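Local coordinates for protein response regulator aspartate phosphatase H (Bacillus subtilis, PDB 3Q15) that dephosphorylates the response regulator Spo0F and also acts on the response regulator ComA, so controlling both sporulation and competence, at residues Ser231-Gly236 and Ser268-Lys273; Tyr299-Leu304 and His320-Tyr325; Cys338-Ala343 and Arg360-Ala365. One frame throughout, in Å; residues are numbered along the deposited sequence.

How the interactions relate
The three contacts follow one another along the C-terminal TPR domain, each closing before the next begins. Interaction 1 joins A helices of successive predicted repeats, TPR 4 and TPR 5; interaction 2 pairs helices 299-310 and 316-328; interaction 3 is the helix pair of predicted TPR 6. Interactions 2 and 3, centres about 13 Å apart, share apolar packing, with L302 CD1 3.9 Å from C338 SG. Interaction 1 lies about 18 Å from interaction 3 (centres), W269 NE1 being 3.6 Å from S341 OG, and about 20 Å from interaction 2, S268 OG being 4.2 Å from F303 CE1. All join neighbouring helices of the superhelix, and interaction 3 also borders a second subunit.

Interaction 1. Residues Ser231-Gly236 and Ser268-Lys273; sequences SYDRSG and SWTLCK
D233 reaches across to T270 and K273 between the first helices of two successive predicted TPR repeats, the side-by-side stacking that builds the TPR superhelix. The short helical segments run nearly parallel, 25° apart, with axes 11.0 Å from each other, and the CA atoms of D233 and T270 come within 6.5 Å, so these short side chains can meet. With CG anti to its backbone N (chi1 -180°), D233 carries its carboxylate straight into this gap. The tighter part lies at T270, which is buried: D233 OD1 comes to 2.9 Å from T270 OG1 and 3.3 Å from T270 CG2. Threonine suits the spot because its hydroxyl is bonded back to the carbonyl O of G266 in its own helix, while its side chain packs against F245 of helix 238-255. A241 of the same helix closes in on D233.

The looser side belongs to K273, which is exposed. Its flexible chain bends partway along and turns back along its own helix, crossing the D233 side chain at about a right angle and forming a salt bridge with it. The ammonium is held between two partners, the carboxylate and the indole of W269, whose electron-rich face should favour a positive charge. K273 NZ sits over the centre of the W269 ring, 3.2 Å above its plane, and meets D233 OD2 at 2.9 Å on the syn side, 19° out of the carboxylate plane.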
loop_
_atom_site.group_PDB
_atom_site.type_symbol
_atom_site.label_atom_id
_atom_site.label_comp_id
_atom_site.label_asym_id
_atom_site.label_seq_id
_atom_site.Cartn_x
_atom_site.Cartn_y
_atom_site.Cartn_z
ATOM N N SER A 231 25.709 -1.940 5.005
ATOM C CA SER A 231 24.920 -2.960 5.682
ATOM C C SER A 231 25.646 -3.455 6.928
ATOM O O SER A 231 25.063 -3.521 8.009
ATOM C CB SER A 231 24.628 -4.128 4.738
ATOM O OG SER A 231 23.797 -5.097 5.358
ATOM N N TYR A 232 26.922 -3.806 6.765
ATOM C CA TYR A 232 27.755 -4.247 7.878
ATOM C C TYR A 232 27.943 -3.136 8.904
ATOM O O TYR A 232 27.921 -3.385 10.111
ATOM C CB TYR A 232 29.128 -4.705 7.382
ATOM C CG TYR A 232 29.166 -6.095 6.785
ATOM C CD1 TYR A 232 29.605 -6.298 5.485
ATOM C CD2 TYR A 232 28.783 -7.208 7.527
ATOM C CE1 TYR A 232 29.659 -7.569 4.933
ATOM C CE2 TYR A 232 28.831 -8.487 6.981
ATOM C CZ TYR A 232 29.270 -8.658 5.683
ATOM O OH TYR A 232 29.324 -9.917 5.127
ATOM N N ASP A 233 28.149 -1.913 8.425
ATOM C CA ASP A 233 28.333 -0.778 9.321
ATOM C C ASP A 233 27.122 -0.622 10.224
ATOM O O ASP A 233 27.257 -0.343 11.413
ATOM C CB ASP A 233 28.561 0.515 8.536
ATOM C CG ASP A 233 28.768 1.718 9.442
ATOM O OD1 ASP A 233 29.580 1.630 10.389
ATOM O OD2 ASP A 233 28.115 2.753 9.206
ATOM N N ARG A 234 25.935 -0.807 9.652
ATOM C CA ARG A 234 24.700 -0.630 10.402
ATOM C C ARG A 234 24.325 -1.851 11.241
ATOM O O ARG A 234 23.615 -1.727 12.239
ATOM C CB ARG A 234 23.553 -0.228 9.470
ATOM C CG ARG A 234 23.658 1.210 8.980
ATOM C CD ARG A 234 22.529 1.577 8.035
ATOM N NE ARG A 234 22.609 0.838 6.782
ATOM C CZ ARG A 234 21.811 1.044 5.741
ATOM N NH1 ARG A 234 20.868 1.974 5.802
ATOM N NH2 ARG A 234 21.957 0.322 4.640
ATOM N N SER A 235 24.804 -3.026 10.843
ATOM C CA SER A 235 24.537 -4.246 11.599
ATOM C C SER A 235 25.500 -4.384 12.781
ATOM O O SER A 235 25.288 -5.204 13.675
ATOM C CB SER A 235 24.616 -5.478 10.695
ATOM O OG SER A 235 25.895 -5.590 10.102
ATOM N N GLY A 236 26.556 -3.575 12.776
ATOM C CA GLY A 236 27.498 -3.539 13.880
ATOM C C GLY A 236 28.799 -4.287 13.647
ATOM O O GLY A 236 29.543 -4.539 14.590
ATOM N N SER A 268 34.750 7.028 6.449
ATOM C CA SER A 268 35.108 7.983 7.498
ATOM C C SER A 268 34.197 7.871 8.719
ATOM O O SER A 268 34.669 7.761 9.849
ATOM C CB SER A 268 35.086 9.413 6.955
ATOM O OG SER A 268 36.078 9.592 5.956
ATOM N N TRP A 269 32.890 7.904 8.485
ATOM C CA TRP A 269 31.922 7.805 9.567
ATOM C C TRP A 269 32.154 6.527 10.364
ATOM O O TRP A 269 32.187 6.547 11.592
ATOM C CB TRP A 269 30.500 7.816 9.006
ATOM C CG TRP A 269 29.437 7.959 10.051
ATOM C CD1 TRP A 269 29.539 8.621 11.240
ATOM C CD2 TRP A 269 28.108 7.424 10.002
ATOM N NE1 TRP A 269 28.353 8.537 11.932
ATOM C CE2 TRP A 269 27.460 7.806 11.195
ATOM C CE3 TRP A 269 27.403 6.662 9.066
ATOM C CZ2 TRP A 269 26.142 7.450 11.476
ATOM C CZ3 TRP A 269 26.092 6.308 9.347
ATOM C CH2 TRP A 269 25.476 6.703 10.543
ATOM N N THR A 270 32.320 5.414 9.656
ATOM C CA THR A 270 32.537 4.121 10.297
ATOM C C THR A 270 33.802 4.123 11.141
ATOM O O THR A 270 33.825 3.576 12.242
ATOM C CB THR A 270 32.628 2.985 9.263
ATOM O OG1 THR A 270 31.416 2.938 8.501
ATOM C CG2 THR A 270 32.827 1.650 9.955
ATOM N N LEU A 271 34.856 4.739 10.618
ATOM C CA LEU A 271 36.116 4.819 11.334
ATOM C C LEU A 271 35.985 5.685 12.585
ATOM O O LEU A 271 36.575 5.383 13.620
ATOM C CB LEU A 271 37.220 5.347 10.419
ATOM C CG LEU A 271 37.715 4.346 9.374
ATOM C CD1 LEU A 271 38.742 4.975 8.441
ATOM C CD2 LEU A 271 38.290 3.113 10.058
ATOM N N CYS A 272 35.202 6.756 12.484
ATOM C CA CYS A 272 34.977 7.649 13.616
ATOM C C CYS A 272 34.208 6.954 14.737
ATOM O O CYS A 272 34.530 7.109 15.914
ATOM C CB CYS A 272 34.229 8.912 13.175
ATOM S SG CYS A 272 35.214 10.059 12.183
ATOM N N LYS A 273 33.186 6.194 14.364
ATOM C CA LYS A 273 32.401 5.446 15.336
ATOM C C LYS A 273 33.237 4.336 15.961
ATOM O O LYS A 273 32.972 3.905 17.082
ATOM C CB LYS A 273 31.146 4.866 14.678
ATOM C CG LYS A 273 30.067 5.902 14.402
ATOM C CD LYS A 273 28.857 5.293 13.713
ATOM C CE LYS A 273 29.208 4.796 12.323
ATOM N NZ LYS A 273 27.993 4.427 11.546
#

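Interaction 2. Residues Tyr299-Leu304 and His320-Tyr325; sequences YKELFL and HDLLSY
E301 lies against L322 and Y325, and its side chain can be traced atom by atom across the gap. E301 CB starts beside the isobutyl group of L322, 4.1 Å from L322 CD2. E301 CG touches both partners, 3.8 Å from L322 CD2 and 3.9 Å from Y325 CD2, a methylene that meets an aliphatic branch and an aromatic ring on adjacent sides. At chi2 (75°) the chain bends, so the carboxylate turns along the tyrosine: E301 CD lies 3.9 Å and E301 OE1 3.7 Å from Y325 CE2. Tyrosine suits this place because its flat ring lies nearly parallel to the carboxylate, the planes 10° apart, while its OH reaches a weak hydrogen bond with K329. Glutamate fits because its methylenes serve as packing surface while its charge is met by the neighbouring K300, whose NZ makes a salt bridge to E301 OE1.

L322 spreads its two methyls over the turn of the facing helix. One takes the glutamate, and the other, L322 CD1, packs 4.0 Å from L304 CB, so a branched leucine fills both positions. Beyond the pair, L302 and L323 turn to helix 332-348, where both touch C338. The segment axes lie 10.5 Å apart at 151°, and this antiparallel pairing of sequence neighbours is characteristic of the helical hairpins of TPR-like alpha solenoids.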
loop_
_atom_site.group_PDB
_atom_site.type_symbol
_atom_site.label_atom_id
_atom_site.label_comp_id
_atom_site.label_asym_id
_atom_site.label_seq_id
_atom_site.Cartn_x
_atom_site.Cartn_y
_atom_site.Cartn_z
ATOM N N TYR A 299 27.266 15.856 0.644
ATOM C CA TYR A 299 28.383 15.167 1.287
ATOM C C TYR A 299 29.399 16.157 1.844
ATOM O O TYR A 299 30.111 15.860 2.803
ATOM C CB TYR A 299 29.042 14.159 0.334
ATOM C CG TYR A 299 28.178 12.946 0.078
ATOM C CD1 TYR A 299 28.042 11.953 1.039
ATOM C CD2 TYR A 299 27.479 12.805 -1.113
ATOM C CE1 TYR A 299 27.239 10.848 0.818
ATOM C CE2 TYR A 299 26.676 11.702 -1.342
ATOM C CZ TYR A 299 26.561 10.728 -0.373
ATOM O OH TYR A 299 25.762 9.629 -0.596
ATOM N N LYS A 300 29.449 17.345 1.252
ATOM C CA LYS A 300 30.318 18.398 1.751
ATOM C C LYS A 300 29.951 18.752 3.188
ATOM O O LYS A 300 30.824 18.920 4.040
ATOM C CB LYS A 300 30.228 19.640 0.861
ATOM C CG LYS A 300 31.343 20.652 1.106
ATOM C CD LYS A 300 31.365 21.745 0.047
ATOM C CE LYS A 300 30.224 22.722 0.247
ATOM N NZ LYS A 300 30.350 23.450 1.538
ATOM N N GLU A 301 28.652 18.864 3.453
ATOM C CA GLU A 301 28.169 19.235 4.780
ATOM C C GLU A 301 28.272 18.076 5.767
ATOM O O GLU A 301 28.499 18.279 6.960
ATOM C CB GLU A 301 26.729 19.748 4.710
ATOM C CG GLU A 301 26.599 21.208 4.287
ATOM C CD GLU A 301 26.827 21.422 2.801
ATOM O OE1 GLU A 301 26.998 22.590 2.390
ATOM O OE2 GLU A 301 26.825 20.429 2.042
ATOM N N LEU A 302 28.096 16.859 5.264
ATOM C CA LEU A 302 28.277 15.664 6.081
ATOM C C LEU A 302 29.747 15.485 6.466
ATOM O O LEU A 302 30.063 15.109 7.594
ATOM C CB LEU A 302 27.763 14.416 5.354
ATOM C CG LEU A 302 26.255 14.167 5.251
ATOM C CD1 LEU A 302 25.574 14.380 6.594
ATOM C CD2 LEU A 302 25.633 15.054 4.194
ATOM N N PHE A 303 30.646 15.756 5.525
ATOM C CA PHE A 303 32.071 15.680 5.818
ATOM C C PHE A 303 32.434 16.696 6.883
ATOM O O PHE A 303 33.133 16.377 7.843
ATOM C CB PHE A 303 32.913 15.918 4.567
ATOM C CG PHE A 303 33.166 14.677 3.760
ATOM C CD1 PHE A 303 33.886 13.619 4.296
ATOM C CD2 PHE A 303 32.703 14.572 2.461
ATOM C CE1 PHE A 303 34.129 12.473 3.552
ATOM C CE2 PHE A 303 32.942 13.430 1.710
ATOM C CZ PHE A 303 33.655 12.377 2.257
ATOM N N LEU A 304 31.956 17.924 6.712
ATOM C CA LEU A 304 32.262 18.989 7.657
ATOM C C LEU A 304 31.720 18.670 9.049
ATOM O O LEU A 304 32.329 19.031 10.058
ATOM C CB LEU A 304 31.719 20.327 7.157
ATOM C CG LEU A 304 32.426 20.882 5.918
ATOM C CD1 LEU A 304 31.723 22.128 5.399
ATOM C CD2 LEU A 304 33.893 21.170 6.226
ATOM N N HIS A 320 26.341 23.864 14.893
ATOM C CA HIS A 320 25.140 24.683 14.910
ATOM C C HIS A 320 24.848 25.297 13.547
ATOM O O HIS A 320 23.697 25.362 13.126
ATOM C CB HIS A 320 25.265 25.782 15.966
ATOM C CG HIS A 320 24.180 26.811 15.894
ATOM N ND1 HIS A 320 24.319 27.989 15.189
ATOM C CD2 HIS A 320 22.941 26.839 16.433
ATOM C CE1 HIS A 320 23.210 28.697 15.300
ATOM N NE2 HIS A 320 22.356 28.024 16.049
ATOM N N ASP A 321 25.891 25.754 12.861
ATOM C CA ASP A 321 25.724 26.353 11.541
ATOM C C ASP A 321 25.252 25.321 10.518
ATOM O O ASP A 321 24.407 25.617 9.672
ATOM C CB ASP A 321 27.025 27.004 11.067
ATOM C CG ASP A 321 27.445 28.173 11.939
ATOM O OD1 ASP A 321 28.662 28.325 12.172
ATOM O OD2 ASP A 321 26.564 28.941 12.389
ATOM N N LEU A 322 25.799 24.110 10.602
ATOM C CA LEU A 322 25.424 23.038 9.685
ATOM C C LEU A 322 23.989 22.583 9.913
ATOM O O LEU A 322 23.216 22.442 8.964
ATOM C CB LEU A 322 26.387 21.854 9.807
ATOM C CG LEU A 322 27.811 22.117 9.311
ATOM C CD1 LEU A 322 28.784 21.070 9.842
ATOM C CD2 LEU A 322 27.843 22.187 7.790
ATOM N N LEU A 323 23.631 22.357 11.174
ATOM C CA LEU A 323 22.284 21.918 11.507
ATOM C C LEU A 323 21.276 22.997 11.130
ATOM O O LEU A 323 20.158 22.696 10.719
ATOM C CB LEU A 323 22.171 21.564 12.994
ATOM C CG LEU A 323 23.015 20.384 13.487
ATOM C CD1 LEU A 323 22.789 20.138 14.971
ATOM C CD2 LEU A 323 22.716 19.127 12.683
ATOM N N SER A 324 21.682 24.256 11.265
ATOM C CA SER A 324 20.842 25.378 10.870
ATOM C C SER A 324 20.686 25.402 9.353
ATOM O O SER A 324 19.604 25.672 8.827
ATOM C CB SER A 324 21.449 26.694 11.357
ATOM O OG SER A 324 20.692 27.797 10.900
ATOM N N TYR A 325 21.781 25.116 8.657
ATOM C CA TYR A 325 21.772 25.038 7.202
ATOM C C TYR A 325 20.828 23.942 6.735
ATOM O O TYR A 325 20.032 24.141 5.820
ATOM C CB TYR A 325 23.178 24.763 6.675
ATOM C CG TYR A 325 23.250 24.635 5.172
ATOM C CD1 TYR A 325 23.222 25.761 4.361
ATOM C CD2 TYR A 325 23.352 23.392 4.564
ATOM C CE1 TYR A 325 23.290 25.652 2.991
ATOM C CE2 TYR A 325 23.420 23.274 3.192
ATOM C CZ TYR A 325 23.389 24.410 2.411
ATOM O OH TYR A 325 23.457 24.306 1.042
#

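Interaction 3. Residues Cys338-Ala343 and Arg360-Ala365; sequences CARSAA and RKVLKA
V362 drives its branched tip between A339 and the stem of R340. Its chi1 of 172° sets CG1 anti to the backbone N and CG2 anti to the carbonyl carbon, so that both methyls serve the contact. V362 CG2 takes the inner place, 3.5 Å from A339 CB and 3.7 Å from the backbone N of R340; V362 CG1 lies farther out, 4.2 Å from R340 CG. A beta-branched valine fits because it offers two methyls close to its backbone, and alanine opposite keeps the helices near: the A339 and V362 CA atoms are 5.7 Å apart and the segment axes 8.7 Å.

R340 plays an aliphatic part here. Its chain is extended from CG to NE and crosses the valine at about a right angle, offering CG to the methyls while the guanidinium goes on to a salt bridge with E336 in its own helix. Toward A339, K361 offers CB, with K361 CB 4.1 Å from A339 CB; from there its chain runs off away from the facing segment and packs on L323, as suits a lysine at an exposed border. On the outer side, L363 of a second subunit packs on both R340 and V362, and R360 bridges to E347 of that subunit. Two antiparallel helices, 161° apart and joined closely through a small residue, are characteristic of the TPR hairpin, here predicted TPR 6.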
loop_
_atom_site.group_PDB
_atom_site.type_symbol
_atom_site.label_atom_id
_atom_site.label_comp_id
_atom_site.label_asym_id
_atom_site.label_seq_id
_atom_site.Cartn_x
_atom_site.Cartn_y
_atom_site.Cartn_z
ATOM N N CYS A 338 22.929 13.309 12.048
ATOM C CA CYS A 338 24.005 14.081 12.663
ATOM C C CYS A 338 23.768 14.295 14.155
ATOM O O CYS A 338 24.688 14.177 14.964
ATOM C CB CYS A 338 24.181 15.425 11.959
ATOM S SG CYS A 338 24.816 15.290 10.275
ATOM N N ALA A 339 22.529 14.608 14.517
ATOM C CA ALA A 339 22.181 14.818 15.919
ATOM C C ALA A 339 22.356 13.532 16.716
ATOM O O ALA A 339 22.699 13.561 17.898
ATOM C CB ALA A 339 20.756 15.330 16.043
ATOM N N ARG A 340 22.112 12.401 16.066
ATOM C CA ARG A 340 22.315 11.114 16.709
ATOM C C ARG A 340 23.784 10.965 17.070
ATOM O O ARG A 340 24.128 10.584 18.189
ATOM C CB ARG A 340 21.878 9.970 15.792
ATOM C CG ARG A 340 20.371 9.723 15.748
ATOM C CD ARG A 340 20.044 8.576 14.798
ATOM N NE ARG A 340 18.615 8.278 14.698
ATOM C CZ ARG A 340 17.991 7.358 15.428
ATOM N NH1 ARG A 340 18.670 6.650 16.319
ATOM N NH2 ARG A 340 16.692 7.143 15.264
ATOM N N SER A 341 24.650 11.278 16.114
ATOM C CA SER A 341 26.087 11.178 16.325
ATOM C C SER A 341 26.536 12.101 17.450
ATOM O O SER A 341 27.206 11.663 18.384
ATOM C CB SER A 341 26.842 11.498 15.037
ATOM O OG SER A 341 26.359 10.687 13.975
ATOM N N ALA A 342 26.156 13.373 17.360
ATOM C CA ALA A 342 26.548 14.360 18.362
ATOM C C ALA A 342 26.162 13.916 19.773
ATOM O O ALA A 342 26.934 14.080 20.713
ATOM C CB ALA A 342 25.946 15.724 18.036
ATOM N N ALA A 343 24.968 13.349 19.913
ATOM C CA ALA A 343 24.496 12.886 21.214
ATOM C C ALA A 343 25.404 11.796 21.774
ATOM O O ALA A 343 25.684 11.770 22.971
ATOM C CB ALA A 343 23.068 12.388 21.120
ATOM N N ARG A 360 16.857 15.839 21.773
ATOM C CA ARG A 360 15.639 16.589 21.479
ATOM C C ARG A 360 15.576 16.994 20.006
ATOM O O ARG A 360 14.501 17.015 19.404
ATOM C CB ARG A 360 15.514 17.825 22.379
ATOM C CG ARG A 360 15.261 17.518 23.852
ATOM C CD ARG A 360 14.787 18.758 24.638
ATOM N NE ARG A 360 15.720 19.880 24.551
ATOM C CZ ARG A 360 16.793 20.027 25.325
ATOM N NH1 ARG A 360 17.071 19.121 26.251
ATOM N NH2 ARG A 360 17.591 21.078 25.174
ATOM N N LYS A 361 16.729 17.322 19.435
ATOM C CA LYS A 361 16.812 17.650 18.019
ATOM C C LYS A 361 16.491 16.414 17.182
ATOM O O LYS A 361 15.893 16.511 16.107
ATOM C CB LYS A 361 18.205 18.172 17.658
ATOM C CG LYS A 361 18.635 19.427 18.404
ATOM C CD LYS A 361 19.969 19.942 17.880
ATOM C CE LYS A 361 20.597 20.947 18.835
ATOM N NZ LYS A 361 19.724 22.134 19.065
ATOM N N VAL A 362 16.897 15.253 17.684
ATOM C CA VAL A 362 16.626 13.991 17.010
ATOM C C VAL A 362 15.131 13.739 16.943
ATOM O O VAL A 362 14.581 13.523 15.866
ATOM C CB VAL A 362 17.276 12.805 17.735
ATOM C CG1 VAL A 362 16.813 11.495 17.104
ATOM C CG2 VAL A 362 18.799 12.922 17.703
ATOM N N LEU A 363 14.476 13.766 18.101
ATOM C CA LEU A 363 13.040 13.512 18.169
ATOM C C LEU A 363 12.257 14.537 17.346
ATOM O O LEU A 363 11.277 14.195 16.680
ATOM C CB LEU A 363 12.557 13.490 19.623
ATOM C CG LEU A 363 13.215 12.425 20.512
ATOM C CD1 LEU A 363 12.624 12.443 21.915
ATOM C CD2 LEU A 363 13.087 11.039 19.900
ATOM N N LYS A 364 12.706 15.787 17.380
ATOM C CA LYS A 364 12.090 16.843 16.583
ATOM C C LYS A 364 12.200 16.540 15.089
ATOM O O LYS A 364 11.205 16.585 14.362
ATOM C CB LYS A 364 12.727 18.200 16.897
ATOM C CG LYS A 364 12.129 19.364 16.128
ATOM C CD LYS A 364 10.670 19.573 16.492
ATOM C CE LYS A 364 10.033 20.652 15.628
ATOM N NZ LYS A 364 10.773 21.941 15.705
ATOM N N ALA A 365 13.408 16.229 14.636
ATOM C CA ALA A 365 13.632 15.918 13.229
ATOM C C ALA A 365 12.732 14.773 12.758
ATOM O O ALA A 365 12.198 14.811 11.653
ATOM C CB ALA A 365 15.088 15.591 12.981
#